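Local atomic coordinates of uncharacterized protein (Pseudomonas aeruginosa, PDB entry 3LLB), a protein that probably plays a part in the transport of magnesium and cobalt ions, this chain being the C-terminal transporter-associated domain of the longer CorC-like protein. Residues S1-L6 / F11-L16; G39-S44 / V56-F61; N53-V56 / F61-R64; F63-L66 / R72-L75. All coordinates share one frame; numbering follows the deposited sequence.

Contact 1 (S1-L6 / F11-L16)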
loop_
_atom_site.group_PDB
_atom_site.type_symbol
_atom_site.label_atom_id
_atom_site.label_comp_id
_atom_site.label_asym_id
_atom_site.label_seq_id
_atom_site.Cartn_x
_atom_site.Cartn_y
_atom_site.Cartn_z
ATOM N N SER A 1 -0.012 -5.758 -13.500
ATOM C CA SER A 1 1.124 -6.291 -12.678
ATOM C C SER A 1 1.043 -5.796 -11.233
ATOM O O SER A 1 0.743 -6.569 -10.308
ATOM C CB SER A 1 2.483 -5.898 -13.307
ATOM O OG SER A 1 2.571 -6.441 -14.630
ATOM N N TYR A 2 1.262 -4.512 -11.011
ATOM C CA TYR A 2 1.293 -4.019 -9.631
ATOM C C TYR A 2 -0.078 -3.871 -8.985
ATOM O O TYR A 2 -0.204 -4.095 -7.797
ATOM C CB TYR A 2 2.029 -2.694 -9.543
ATOM C CG TYR A 2 3.497 -2.724 -9.860
ATOM C CD1 TYR A 2 4.360 -3.596 -9.194
ATOM C CD2 TYR A 2 4.057 -1.798 -10.779
ATOM C CE1 TYR A 2 5.742 -3.600 -9.470
ATOM C CE2 TYR A 2 5.422 -1.799 -11.074
ATOM C CZ TYR A 2 6.259 -2.700 -10.412
ATOM O OH TYR A 2 7.609 -2.689 -10.691
ATOM N N ILE A 3 -1.097 -3.478 -9.771
ATOM C CA ILE A 3 -2.420 -3.165 -9.230
ATOM C C ILE A 3 -3.509 -3.996 -9.918
ATOM O O ILE A 3 -3.392 -4.406 -11.126
ATOM C CB ILE A 3 -2.712 -1.583 -9.256
ATOM C CG1 ILE A 3 -3.179 -1.101 -10.658
ATOM C CG2 ILE A 3 -1.499 -0.838 -8.617
ATOM C CD1 ILE A 3 -3.813 0.358 -10.838
ATOM N N LYS A 4 -4.582 -4.244 -9.184
ATOM C CA LYS A 4 -5.739 -4.913 -9.687
ATOM C C LYS A 4 -6.972 -4.118 -9.274
ATOM O O LYS A 4 -7.253 -3.949 -8.126
ATOM C CB LYS A 4 -5.787 -6.393 -9.194
ATOM C CG LYS A 4 -6.981 -7.101 -9.754
ATOM C CD LYS A 4 -7.391 -8.371 -8.948
ATOM C CE LYS A 4 -8.694 -9.005 -9.545
ATOM N NZ LYS A 4 -9.671 -9.515 -8.473
ATOM N N PRO A 5 -7.692 -3.550 -10.229
ATOM C CA PRO A 5 -8.904 -2.812 -9.935
ATOM C C PRO A 5 -10.032 -3.706 -9.456
ATOM O O PRO A 5 -10.238 -4.822 -9.976
ATOM C CB PRO A 5 -9.259 -2.198 -11.286
ATOM C CG PRO A 5 -8.762 -3.170 -12.230
ATOM C CD PRO A 5 -7.408 -3.543 -11.648
ATOM N N LEU A 6 -10.748 -3.210 -8.474
ATOM C CA LEU A 6 -11.899 -3.872 -7.929
ATOM C C LEU A 6 -13.156 -3.062 -8.259
ATOM O O LEU A 6 -13.104 -1.810 -8.432
ATOM C CB LEU A 6 -11.754 -4.046 -6.424
ATOM C CG LEU A 6 -10.517 -4.777 -5.907
ATOM C CD1 LEU A 6 -10.443 -4.620 -4.389
ATOM C CD2 LEU A 6 -10.552 -6.166 -6.370
ATOM N N PHE A 11 -8.599 -0.947 -4.970
ATOM C CA PHE A 11 -7.558 -1.606 -5.724
ATOM C C PHE A 11 -6.880 -2.603 -4.819
ATOM O O PHE A 11 -6.779 -2.343 -3.601
ATOM C CB PHE A 11 -6.520 -0.609 -6.205
ATOM C CG PHE A 11 -7.063 0.386 -7.182
ATOM C CD1 PHE A 11 -6.977 0.134 -8.547
ATOM C CD2 PHE A 11 -7.677 1.525 -6.740
ATOM C CE1 PHE A 11 -7.490 1.058 -9.445
ATOM C CE2 PHE A 11 -8.215 2.462 -7.687
ATOM C CZ PHE A 11 -8.111 2.205 -8.970
ATOM N N ILE A 12 -6.446 -3.717 -5.388
ATOM C CA ILE A 12 -5.422 -4.566 -4.759
ATOM C C ILE A 12 -4.058 -4.072 -5.270
ATOM O O ILE A 12 -3.839 -4.004 -6.460
ATOM C CB ILE A 12 -5.604 -6.084 -5.018
ATOM C CG1 ILE A 12 -7.005 -6.544 -4.637
ATOM C CG2 ILE A 12 -4.575 -6.836 -4.184
ATOM C CD1 ILE A 12 -7.301 -7.973 -5.034
ATOM N N VAL A 13 -3.145 -3.727 -4.361
ATOM C CA VAL A 13 -1.830 -3.200 -4.673
ATOM C C VAL A 13 -0.759 -4.099 -4.117
ATOM O O VAL A 13 -0.770 -4.410 -2.914
ATOM C CB VAL A 13 -1.729 -1.764 -4.130
ATOM C CG1 VAL A 13 -0.389 -1.167 -4.415
ATOM C CG2 VAL A 13 -2.835 -0.856 -4.725
ATOM N N LYS A 14 0.185 -4.547 -4.957
ATOM C CA LYS A 14 1.321 -5.334 -4.461
ATOM C C LYS A 14 2.253 -4.469 -3.592
ATOM O O LYS A 14 2.501 -3.280 -3.913
ATOM C CB LYS A 14 2.086 -5.915 -5.630
ATOM C CG LYS A 14 1.373 -7.084 -6.347
ATOM C CD LYS A 14 2.218 -7.521 -7.486
ATOM C CE LYS A 14 1.601 -8.699 -8.175
ATOM N NZ LYS A 14 2.328 -9.044 -9.442
ATOM N N ALA A 15 2.728 -5.037 -2.468
ATOM C CA ALA A 15 3.659 -4.325 -1.603
ATOM C C ALA A 15 4.993 -3.916 -2.292
ATOM O O ALA A 15 5.599 -2.914 -1.983
ATOM C CB ALA A 15 3.869 -5.182 -0.309
ATOM N N LEU A 16 5.416 -4.683 -3.279
ATOM C CA LEU A 16 6.629 -4.417 -4.061
ATOM C C LEU A 16 6.493 -3.280 -5.074
ATOM O O LEU A 16 7.500 -2.853 -5.649
ATOM C CB LEU A 16 7.140 -5.743 -4.746
ATOM C CG LEU A 16 6.147 -6.595 -5.606
ATOM C CD1 LEU A 16 5.844 -5.897 -6.957
ATOM C CD2 LEU A 16 6.465 -8.144 -5.834
#

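Contact 2 (G39-S44 / V56-F61)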
loop_
_atom_site.group_PDB
_atom_site.type_symbol
_atom_site.label_atom_id
_atom_site.label_comp_id
_atom_site.label_asym_id
_atom_site.label_seq_id
_atom_site.Cartn_x
_atom_site.Cartn_y
_atom_site.Cartn_z
ATOM N N GLY A 39 5.096 -1.288 0.353
ATOM C CA GLY A 39 5.212 -2.065 1.609
ATOM C C GLY A 39 6.102 -1.360 2.627
ATOM O O GLY A 39 5.807 -1.374 3.810
ATOM N N GLY A 40 7.224 -0.814 2.183
ATOM C CA GLY A 40 8.019 0.114 3.011
ATOM C C GLY A 40 7.275 1.334 3.547
ATOM O O GLY A 40 7.457 1.694 4.682
ATOM N N LEU A 41 6.451 1.973 2.726
ATOM C CA LEU A 41 5.619 3.083 3.157
ATOM C C LEU A 41 4.694 2.608 4.272
ATOM O O LEU A 41 4.594 3.252 5.324
ATOM C CB LEU A 41 4.806 3.576 1.977
ATOM C CG LEU A 41 3.812 4.733 2.110
ATOM C CD1 LEU A 41 4.485 6.020 2.595
ATOM C CD2 LEU A 41 3.139 4.851 0.757
ATOM N N VAL A 42 3.992 1.497 4.032
ATOM C CA VAL A 42 3.027 0.961 4.998
ATOM C C VAL A 42 3.712 0.454 6.285
ATOM O O VAL A 42 3.254 0.733 7.397
ATOM C CB VAL A 42 2.115 -0.113 4.305
ATOM C CG1 VAL A 42 1.456 -1.000 5.265
ATOM C CG2 VAL A 42 1.064 0.556 3.364
ATOM N N MET A 43 4.824 -0.274 6.143
ATOM C CA MET A 43 5.501 -0.877 7.319
ATOM C C MET A 43 6.048 0.222 8.180
ATOM O O MET A 43 6.043 0.134 9.409
ATOM C CB MET A 43 6.583 -1.947 6.943
ATOM C CG MET A 43 6.016 -3.303 6.764
ATOM S SD MET A 43 7.199 -4.573 6.283
ATOM C CE MET A 43 7.919 -4.746 7.872
ATOM N N SER A 44 6.475 1.316 7.587
ATOM C CA SER A 44 6.941 2.428 8.396
ATOM C C SER A 44 5.807 3.068 9.184
ATOM O O SER A 44 5.983 3.382 10.342
ATOM C CB SER A 44 7.573 3.452 7.496
ATOM O OG SER A 44 6.603 4.344 6.959
ATOM N N VAL A 56 -4.038 1.278 7.856
ATOM C CA VAL A 56 -3.456 2.599 8.102
ATOM C C VAL A 56 -3.975 3.568 7.034
ATOM O O VAL A 56 -4.171 3.195 5.876
ATOM C CB VAL A 56 -1.926 2.513 8.167
ATOM C CG1 VAL A 56 -1.270 2.106 6.839
ATOM C CG2 VAL A 56 -1.367 3.816 8.753
ATOM N N GLU A 57 -4.224 4.801 7.439
ATOM C CA GLU A 57 -4.528 5.890 6.531
ATOM C C GLU A 57 -3.316 6.782 6.355
ATOM O O GLU A 57 -2.656 7.210 7.329
ATOM C CB GLU A 57 -5.733 6.661 7.021
ATOM C CG GLU A 57 -6.977 5.771 7.166
ATOM C CD GLU A 57 -8.244 6.550 7.524
ATOM O OE1 GLU A 57 -8.181 7.803 7.785
ATOM O OE2 GLU A 57 -9.315 5.886 7.526
ATOM N N LEU A 58 -3.000 6.981 5.090
ATOM C CA LEU A 58 -1.895 7.785 4.662
ATOM C C LEU A 58 -2.311 8.597 3.425
ATOM O O LEU A 58 -2.829 8.050 2.434
ATOM C CB LEU A 58 -0.715 6.934 4.294
ATOM C CG LEU A 58 -0.064 6.036 5.332
ATOM C CD1 LEU A 58 0.691 4.936 4.583
ATOM C CD2 LEU A 58 0.832 6.877 6.250
ATOM N N GLY A 59 -2.105 9.907 3.495
ATOM C CA GLY A 59 -2.452 10.775 2.389
ATOM C C GLY A 59 -3.934 10.706 2.316
ATOM O O GLY A 59 -4.599 10.779 3.372
ATOM N N GLU A 60 -4.417 10.538 1.088
ATOM C CA GLU A 60 -5.851 10.480 0.772
ATOM C C GLU A 60 -6.330 9.055 0.583
ATOM O O GLU A 60 -7.358 8.834 -0.025
ATOM C CB GLU A 60 -6.107 11.287 -0.462
ATOM C CG GLU A 60 -6.018 12.763 -0.148
ATOM C CD GLU A 60 -7.287 13.272 0.565
ATOM O OE1 GLU A 60 -8.415 13.259 -0.026
ATOM O OE2 GLU A 60 -7.166 13.687 1.706
ATOM N N PHE A 61 -5.599 8.108 1.160
ATOM C CA PHE A 61 -5.927 6.697 1.035
ATOM C C PHE A 61 -5.913 5.944 2.321
ATOM O O PHE A 61 -5.167 6.278 3.230
ATOM C CB PHE A 61 -4.961 6.024 0.081
ATOM C CG PHE A 61 -5.011 6.564 -1.314
ATOM C CD1 PHE A 61 -5.951 6.122 -2.197
ATOM C CD2 PHE A 61 -4.135 7.556 -1.716
ATOM C CE1 PHE A 61 -6.018 6.641 -3.469
ATOM C CE2 PHE A 61 -4.212 8.078 -3.009
ATOM C CZ PHE A 61 -5.147 7.615 -3.862
#

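Contact 3 (N53-V56 / F61-R64)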
loop_
_atom_site.group_PDB
_atom_site.type_symbol
_atom_site.label_atom_id
_atom_site.label_comp_id
_atom_site.label_asym_id
_atom_site.label_seq_id
_atom_site.Cartn_x
_atom_site.Cartn_y
_atom_site.Cartn_z
ATOM N N ASN A 53 -5.750 -7.551 7.837
ATOM C CA ASN A 53 -6.852 -6.685 8.257
ATOM C C ASN A 53 -6.433 -5.489 9.114
ATOM O O ASN A 53 -7.262 -4.710 9.505
ATOM C CB ASN A 53 -7.993 -7.462 8.871
ATOM C CG ASN A 53 -8.706 -8.299 7.879
ATOM O OD1 ASN A 53 -8.760 -7.980 6.683
ATOM N ND2 ASN A 53 -9.258 -9.390 8.349
ATOM N N GLU A 54 -5.149 -5.356 9.426
ATOM C CA GLU A 54 -4.640 -4.097 9.958
ATOM C C GLU A 54 -4.801 -3.012 8.876
ATOM O O GLU A 54 -4.682 -3.269 7.689
ATOM C CB GLU A 54 -3.181 -4.235 10.393
ATOM C CG GLU A 54 -3.021 -5.187 11.580
ATOM C CD GLU A 54 -1.698 -5.078 12.319
ATOM O OE1 GLU A 54 -1.263 -3.948 12.637
ATOM O OE2 GLU A 54 -1.133 -6.145 12.656
ATOM N N VAL A 55 -5.140 -1.806 9.311
ATOM C CA VAL A 55 -5.394 -0.693 8.423
ATOM C C VAL A 55 -4.577 0.544 8.834
ATOM O O VAL A 55 -4.400 0.823 10.035
ATOM C CB VAL A 55 -6.904 -0.316 8.478
ATOM C CG1 VAL A 55 -7.172 0.957 7.726
ATOM C CG2 VAL A 55 -7.758 -1.446 7.946
ATOM N N VAL A 56 -4.038 1.278 7.856
ATOM C CA VAL A 56 -3.456 2.599 8.102
ATOM C C VAL A 56 -3.975 3.568 7.034
ATOM O O VAL A 56 -4.171 3.195 5.876
ATOM C CB VAL A 56 -1.926 2.513 8.167
ATOM C CG1 VAL A 56 -1.270 2.106 6.839
ATOM C CG2 VAL A 56 -1.367 3.816 8.753
ATOM N N PHE A 61 -5.599 8.108 1.160
ATOM C CA PHE A 61 -5.927 6.697 1.035
ATOM C C PHE A 61 -5.913 5.944 2.321
ATOM O O PHE A 61 -5.167 6.278 3.230
ATOM C CB PHE A 61 -4.961 6.024 0.081
ATOM C CG PHE A 61 -5.011 6.564 -1.314
ATOM C CD1 PHE A 61 -5.951 6.122 -2.197
ATOM C CD2 PHE A 61 -4.135 7.556 -1.716
ATOM C CE1 PHE A 61 -6.018 6.641 -3.469
ATOM C CE2 PHE A 61 -4.212 8.078 -3.009
ATOM C CZ PHE A 61 -5.147 7.615 -3.862
ATOM N N ARG A 62 -6.771 4.925 2.369
ATOM C CA ARG A 62 -6.747 3.881 3.354
ATOM C C ARG A 62 -6.066 2.614 2.766
ATOM O O ARG A 62 -6.346 2.179 1.626
ATOM C CB ARG A 62 -8.165 3.588 3.870
ATOM C CG ARG A 62 -8.207 2.398 4.851
ATOM C CD ARG A 62 -9.598 2.031 5.462
ATOM N NE ARG A 62 -10.230 3.151 6.146
ATOM C CZ ARG A 62 -11.133 3.976 5.603
ATOM N NH1 ARG A 62 -11.560 3.805 4.339
ATOM N NH2 ARG A 62 -11.621 4.988 6.322
ATOM N N PHE A 63 -5.140 2.047 3.553
ATOM C CA PHE A 63 -4.414 0.843 3.206
ATOM C C PHE A 63 -4.750 -0.254 4.210
ATOM O O PHE A 63 -4.396 -0.148 5.365
ATOM C CB PHE A 63 -2.911 1.096 3.292
ATOM C CG PHE A 63 -2.356 2.088 2.253
ATOM C CD1 PHE A 63 -1.607 1.642 1.196
ATOM C CD2 PHE A 63 -2.495 3.483 2.417
ATOM C CE1 PHE A 63 -1.069 2.536 0.265
ATOM C CE2 PHE A 63 -1.939 4.335 1.519
ATOM C CZ PHE A 63 -1.221 3.844 0.437
ATOM N N ARG A 64 -5.400 -1.307 3.726
ATOM C CA ARG A 64 -5.784 -2.460 4.555
ATOM C C ARG A 64 -4.939 -3.653 4.129
ATOM O O ARG A 64 -4.836 -3.966 2.898
ATOM C CB ARG A 64 -7.268 -2.740 4.389
ATOM C CG ARG A 64 -7.750 -4.031 5.011
ATOM C CD ARG A 64 -9.187 -4.320 4.666
ATOM N NE ARG A 64 -9.415 -5.762 4.782
ATOM C CZ ARG A 64 -10.130 -6.517 3.939
ATOM N NH1 ARG A 64 -10.734 -5.993 2.858
ATOM N NH2 ARG A 64 -10.256 -7.822 4.183
#

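Contact 4 (F63-L66 / R72-L75)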
loop_
_atom_site.group_PDB
_atom_site.type_symbol
_atom_site.label_atom_id
_atom_site.label_comp_id
_atom_site.label_asym_id
_atom_site.label_seq_id
_atom_site.Cartn_x
_atom_site.Cartn_y
_atom_site.Cartn_z
ATOM N N PHE A 63 -5.140 2.047 3.553
ATOM C CA PHE A 63 -4.414 0.843 3.206
ATOM C C PHE A 63 -4.750 -0.254 4.210
ATOM O O PHE A 63 -4.396 -0.148 5.365
ATOM C CB PHE A 63 -2.911 1.096 3.292
ATOM C CG PHE A 63 -2.356 2.088 2.253
ATOM C CD1 PHE A 63 -1.607 1.642 1.196
ATOM C CD2 PHE A 63 -2.495 3.483 2.417
ATOM C CE1 PHE A 63 -1.069 2.536 0.265
ATOM C CE2 PHE A 63 -1.939 4.335 1.519
ATOM C CZ PHE A 63 -1.221 3.844 0.437
ATOM N N ARG A 64 -5.400 -1.307 3.726
ATOM C CA ARG A 64 -5.784 -2.460 4.555
ATOM C C ARG A 64 -4.939 -3.653 4.129
ATOM O O ARG A 64 -4.836 -3.966 2.898
ATOM C CB ARG A 64 -7.268 -2.740 4.389
ATOM C CG ARG A 64 -7.750 -4.031 5.011
ATOM C CD ARG A 64 -9.187 -4.320 4.666
ATOM N NE ARG A 64 -9.415 -5.762 4.782
ATOM C CZ ARG A 64 -10.130 -6.517 3.939
ATOM N NH1 ARG A 64 -10.734 -5.993 2.858
ATOM N NH2 ARG A 64 -10.256 -7.822 4.183
ATOM N N VAL A 65 -4.282 -4.310 5.083
ATOM C CA VAL A 65 -3.464 -5.474 4.786
ATOM C C VAL A 65 -4.339 -6.665 4.393
ATOM O O VAL A 65 -5.150 -7.150 5.191
ATOM C CB VAL A 65 -2.477 -5.846 5.967
ATOM C CG1 VAL A 65 -1.629 -7.018 5.567
ATOM C CG2 VAL A 65 -1.638 -4.633 6.313
ATOM N N LEU A 66 -4.212 -7.121 3.158
ATOM C CA LEU A 66 -4.898 -8.366 2.717
ATOM C C LEU A 66 -4.068 -9.605 2.884
ATOM O O LEU A 66 -4.596 -10.684 3.143
ATOM C CB LEU A 66 -5.323 -8.229 1.269
ATOM C CG LEU A 66 -6.356 -7.194 0.879
ATOM C CD1 LEU A 66 -6.426 -7.176 -0.620
ATOM C CD2 LEU A 66 -7.701 -7.500 1.520
ATOM N N ARG A 72 7.136 -10.048 5.527
ATOM C CA ARG A 72 6.775 -8.909 4.787
ATOM C C ARG A 72 5.290 -8.816 4.442
ATOM O O ARG A 72 4.547 -9.798 4.572
ATOM C CB ARG A 72 7.689 -8.795 3.576
ATOM C CG ARG A 72 7.464 -9.790 2.545
ATOM C CD ARG A 72 8.650 -9.844 1.604
ATOM N NE ARG A 72 8.855 -11.220 1.182
ATOM C CZ ARG A 72 9.102 -11.646 -0.080
ATOM N NH1 ARG A 72 9.228 -10.791 -1.120
ATOM N NH2 ARG A 72 9.222 -12.960 -0.302
ATOM N N VAL A 73 4.849 -7.618 4.062
ATOM C CA VAL A 73 3.510 -7.393 3.520
ATOM C C VAL A 73 3.568 -7.831 2.078
ATOM O O VAL A 73 4.576 -7.619 1.391
ATOM C CB VAL A 73 3.033 -5.982 3.636
ATOM C CG1 VAL A 73 1.633 -5.747 3.052
ATOM C CG2 VAL A 73 3.072 -5.535 5.083
ATOM N N HIS A 74 2.496 -8.412 1.613
ATOM C CA HIS A 74 2.413 -8.783 0.207
ATOM C C HIS A 74 1.352 -8.014 -0.599
ATOM O O HIS A 74 1.635 -7.584 -1.714
ATOM C CB HIS A 74 2.180 -10.281 0.054
ATOM C CG HIS A 74 3.366 -11.129 0.371
ATOM N ND1 HIS A 74 4.501 -11.147 -0.416
ATOM C CD2 HIS A 74 3.590 -12.002 1.375
ATOM C CE1 HIS A 74 5.363 -12.004 0.097
ATOM N NE2 HIS A 74 4.832 -12.534 1.179
ATOM N N LEU A 75 0.150 -7.869 -0.060
ATOM C CA LEU A 75 -0.959 -7.268 -0.776
ATOM C C LEU A 75 -1.715 -6.337 0.164
ATOM O O LEU A 75 -1.982 -6.691 1.339
ATOM C CB LEU A 75 -1.914 -8.369 -1.255
ATOM C CG LEU A 75 -1.438 -9.401 -2.304
ATOM C CD1 LEU A 75 -2.439 -10.563 -2.560
ATOM C CD2 LEU A 75 -1.071 -8.687 -3.612
#

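Contact 1 (S1-L6 / F11-L16)
Y2 and L16 meet where this strand pair frays: the leucine methyl CD1 comes in at the edge of the tyrosine ring, in its plane, and touches CE1 at 3.4 Å. The two side chains stand roughly perpendicular. L16 achieves this with CG wedged between its own backbone N and carbonyl carbon (chi1 52°), a position that swings the branch back toward the first strand. Two residues earlier, K14 runs out straight beyond CG and passes its CD and CE close to S1 O, where NZ makes a weak hydrogen bond at 3.1 Å.

Further on, side chains alternate between the two faces of the sheet. On one face I3, P5, F11 and V13 gather. I3 and F11 project alongside one another in a common direction, with CD1 of I3 3.9 Å from CD1 of F11, while P5 CB approaches CE1 of the same ring. On the other face, I12 is bracketed by K4, whose CD runs beside its CD1, and by L6, which lies nearly square across it, CD1 to I12 CG1 at 3.9 Å. Backbone bonds set this register: K14 N to Y2 O at 2.9 Å, and K4 N to I12 O at 2.8 Å with its return bond from I12 N to K4 O.

F22, F25 and F26 of helix 19-26 cover the face carrying I3 and V13. The whole is an antiparallel beta hairpin, with 3-5 as an outermost strand of the domain's five-stranded sheet.

Contact 2 (G39-S44 / V56-F61)
L41 and L58 run antiparallel to one another and overlap at their ends, one reaching out from helix 38-46 and the other from strand 55-58. The touch is made by a branch point on one side and a methyl on the other: CG of L41 lies 4.0 Å from CD1 of L58. L41 has its CG anti to the backbone N (chi1 179°), which carries the end of the side chain nearer to the strand than its first bond alone would. L58, by contrast, already sets out toward the helix.

Two residues earlier in the strand, V56 also starts toward the helix, and its CG1 faces CG1 of V42 more loosely, at 4.4 Å. The helix thus presents two consecutive residues, and the strand two alternate ones with E57 between them turned elsewhere, its polar end going to a salt bridge with R62 of the neighbouring strand. F63 from that strand touches V42, V56 and L58, while F30 and F35 pack on L41.

Beyond L58 the chain reverses through a type II' beta turn from L58 to F61, with G59 at a positive phi, and L58 and F61 exchange backbone hydrogen bonds in both directions. On the helix, S44 turns its hydroxyl back onto the chain, OG donating to L41 O at 2.8 Å.

No hydrogen bond crosses between the segments, so apolar packing alone joins these two stretches.

Contact 3 (N53-V56 / F61-R64)
N53 and R64 join through a side-on grip in which two guanidinium nitrogens share one amide oxygen. NH2 of R64 donates to OD1 of N53 at 2.9 Å, and NE of R64 reaches that same OD1 at 3.0 Å. The oxygen lies almost exactly in the guanidinium plane, though the amide is turned 28° from it, so both donors stand somewhat tilted from the carbonyl plane. The arginine reaches so far because its chain is extended from CG to NE, with CG anti to the backbone N (chi1 171°). Sharing one oxygen between NE and NH2 holds that edge of the guanidinium on N53.

Between the strands, V56 and F63 exchange backbone bonds: V56 N to F63 O at 2.9 Å and F63 N to V56 O at 2.8 Å. This is the hydrogen-bonded pair of the antiparallel hairpin joining 55-58 to 61-68, and V55 with R64 is the neighbouring non-hydrogen-bonded pair. In that second pair the close backbones also bring CA of V55 to F63 O, and CA of R64 to E54 O.

Outward from the backbone, V55 sits between two arginine stems. Its CG1 presses on CG of R62 at 3.4 Å, and its CG2 lies 3.8 Å from CB of R64. R62 bends at chi3 and sends its charged end to a salt bridge with E57. On the opposite face V56 CG1 meets CB of F63 at 4.0 Å, while V56 O lies at the edge of the phenyl ring, in its plane; A45 and F46 of helix 38-46 pack on V56.

Contact 4 (F63-L66 / R72-L75)
A classic beta bulge shapes the hairpin between strands 61-68 and 73-80, where V65 and L66 meet V73 and L75. At the bulge H74 and L75 together stand opposite a single residue of the partner strand, and H74 takes a helix-like psi of -45° that puts the extra residue into the chain. Near it the short strand pieces cross almost squarely, at 97°, instead of running side by side.

One hydrogen bond spans the segments, from L66 N to L75 O at 2.9 Å. Around it the packing is modest: CB of L66 faces CB of L75 at 4.2 Å, and CG1 of V65 meets CG1 of V73 at 4.3 Å.

Within each segment, the residue two places on lies over one face of an arginine. L66 sets its CD2 over the centre of one face of the R64 guanidinium, 3.5 Å above the plane, while the polar edge of R64 is held by N53. R72 lies with one guanidinium face toward CE1 of H74, and D69 ties the pair down by accepting from R72 N and H74 NE2.

V65 packs on F46 and V73 on M43, both of helix 38-46, with P50 touching both valines. On the far side of strand 73-80, H74 is joined through its backbone to A15, just past strand 11-14.

All four contacts reach one antiparallel sheet, at different depths. Contacts 1 and 3 are surface hairpins near its two edges, with their centres about 14 Å apart; contact 3 adds the N53-R64 grip to its backbone bonds, contact 1 only a weak lysine bond. Contact 2, partly buried, is the one that brings a helix onto the sheet, and its chemistry is purely apolar. Contact 4 is also partly buried, but mixes a lone backbone bond with valine and leucine packing. Contacts 3 and 4 share F63 and R64 on strand 61-68, whereas contacts 2 and 3 share V56 and F61. A15 ties contact 1 to contacts 2 and 4 through backbone bonds to G39 and H74.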